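Local coordinates for protein short-chain type dehydrogenase/reductase (PDB 3SVT) that probably acts as an NAD-dependent oxidoreductase of the short-chain dehydrogenase/reductase family, possibly in the breakdown of aromatic hydrocarbons, at residues L122-T127 / G165-A170. Numbering follows the deposited sequence. Where two conformers were deposited one is given.
Sequences LNVNGT and GVTKSA
Asn123 and Thr167 join helices 113-140 and 163-182 in the Rossmann-type fold of a short-chain dehydrogenase/reductase. The short segments' axes approach to 8.7 Å at an angle of 22°, nearly parallel. The side chains of Asn123 and Thr167 cross at roughly a right angle, and Asn123 ND2 donates to Thr167 OG1 at 2.7 Å. The bond is nearly straight (166°), the hydroxyl oxygen almost in the amide plane. Threonine suits this place because its two branches do different work: with chi1 at 56°, OG1 sits between its backbone N and carbonyl carbon and meets the amide, while CG2 packs on Val124 CG2 at 3.7 Å. Having accepted from the amide, OG1 has one proton to share between the carbonyls of Ala163 and Tyr164, one turn back. Asn123 OD1 accepts from the backbone N of Gly101, so both polar atoms of this buried amide are satisfied and its rotation is fixed. Asn123, in a wider pi-type turn, and Lys168, four residues after Tyr164 in the YxxxK motif, match the asparagine and lysine of classical family members, consistent with a place at the active site. The small Ala170, with only a methyl, lets Val124 approach, its CB 4.2 Å from Val124 CG2. In one of two conformers, Lys168, bent at chi2 and chi4, brings NZ to 3.7 Å from Asn123 ND2, a contact between two donors and not a bond.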
loop_
_atom_site.group_PDB
_atom_site.type_symbol
_atom_site.label_atom_id
_atom_site.label_comp_id
_atom_site.label_asym_id
_atom_site.label_seq_id
_atom_site.Cartn_x
_atom_site.Cartn_y
_atom_site.Cartn_z
ATOM N N LEU B 122 -4.908 4.929 24.820
ATOM C CA LEU B 122 -5.421 3.567 24.840
ATOM C C LEU B 122 -4.867 2.691 23.724
ATOM O O LEU B 122 -4.346 1.579 23.976
ATOM C CB LEU B 122 -6.939 3.593 24.755
ATOM C CG LEU B 122 -7.642 2.250 24.862
ATOM C CD1 LEU B 122 -7.100 1.403 26.071
ATOM C CD2 LEU B 122 -9.147 2.515 24.973
ATOM N N ASN B 123 -4.953 3.198 22.496
ATOM C CA ASN B 123 -4.589 2.427 21.324
ATOM C C ASN B 123 -3.085 2.378 21.095
ATOM O O ASN B 123 -2.525 1.297 20.913
ATOM C CB ASN B 123 -5.300 2.978 20.085
ATOM C CG ASN B 123 -6.809 2.728 20.092
ATOM O OD1 ASN B 123 -7.369 2.101 20.997
ATOM N ND2 ASN B 123 -7.478 3.236 19.074
ATOM N N VAL B 124 -2.432 3.538 21.112
ATOM C CA VAL B 124 -1.011 3.618 20.793
ATOM C C VAL B 124 -0.131 3.180 21.974
ATOM O O VAL B 124 0.688 2.282 21.853
ATOM C CB VAL B 124 -0.614 5.040 20.312
ATOM C CG1 VAL B 124 0.831 5.049 19.823
ATOM C CG2 VAL B 124 -1.556 5.512 19.191
ATOM N N ASN B 125 -0.318 3.806 23.125
ATOM C CA ASN B 125 0.541 3.500 24.264
ATOM C C ASN B 125 0.164 2.135 24.839
ATOM O O ASN B 125 1.032 1.311 25.074
ATOM C CB ASN B 125 0.489 4.612 25.313
ATOM C CG ASN B 125 0.869 5.960 24.737
ATOM O OD1 ASN B 125 1.625 6.042 23.773
ATOM N ND2 ASN B 125 0.302 7.029 25.291
ATOM N N GLY B 126 -1.139 1.904 25.020
ATOM C CA GLY B 126 -1.666 0.620 25.498
ATOM C C GLY B 126 -1.124 -0.578 24.743
ATOM O O GLY B 126 -0.620 -1.511 25.350
ATOM N N THR B 127 -1.201 -0.530 23.417
ATOM C CA THR B 127 -0.625 -1.564 22.564
ATOM C C THR B 127 0.869 -1.738 22.769
ATOM O O THR B 127 1.367 -2.865 22.873
ATOM C CB THR B 127 -0.880 -1.290 21.086
ATOM O OG1 THR B 127 -2.285 -1.122 20.843
ATOM C CG2 THR B 127 -0.355 -2.432 20.252
ATOM N N GLY B 165 -9.006 5.669 13.208
ATOM C CA GLY B 165 -8.193 5.143 12.107
ATOM C C GLY B 165 -6.742 5.599 12.189
ATOM O O GLY B 165 -5.810 4.857 11.807
ATOM N N VAL B 166 -6.555 6.822 12.688
ATOM C CA VAL B 166 -5.234 7.396 12.886
ATOM C C VAL B 166 -4.437 6.485 13.824
ATOM O O VAL B 166 -3.314 6.065 13.504
ATOM C CB VAL B 166 -5.356 8.801 13.504
ATOM C CG1 VAL B 166 -4.015 9.320 13.968
ATOM C CG2 VAL B 166 -6.058 9.785 12.524
ATOM N N THR B 167 -5.011 6.155 14.976
ATOM C CA THR B 167 -4.274 5.349 15.964
ATOM C C THR B 167 -4.158 3.918 15.524
ATOM O O THR B 167 -3.137 3.291 15.764
ATOM C CB THR B 167 -4.906 5.377 17.381
ATOM O OG1 THR B 167 -6.270 4.956 17.305
ATOM C CG2 THR B 167 -4.812 6.797 18.023
ATOM N N LYS B 168 -5.192 3.376 14.894
ATOM C CA LYS B 168 -5.113 1.990 14.424
ATOM C C LYS B 168 -4.041 1.860 13.320
ATOM O O LYS B 168 -3.358 0.850 13.253
ATOM C CB LYS B 168 -6.490 1.463 13.994
ATOM C CG LYS B 168 -7.406 1.089 15.186
ATOM C CD LYS B 168 -6.697 0.133 16.180
ATOM C CE LYS B 168 -7.695 -0.734 17.002
ATOM N NZ LYS B 168 -8.798 0.051 17.631
ATOM N N SER B 169 -3.870 2.882 12.484
ATOM C CA SER B 169 -2.721 2.922 11.544
ATOM C C SER B 169 -1.368 2.840 12.267
ATOM O O SER B 169 -0.458 2.137 11.803
ATOM C CB SER B 169 -2.725 4.176 10.683
ATOM O OG SER B 169 -3.802 4.146 9.768
ATOM N N ALA B 170 -1.248 3.539 13.398
ATOM C CA ALA B 170 -0.020 3.475 14.196
ATOM C C ALA B 170 0.235 2.078 14.678
ATOM O O ALA B 170 1.382 1.603 14.690
ATOM C CB ALA B 170 -0.051 4.428 15.426
#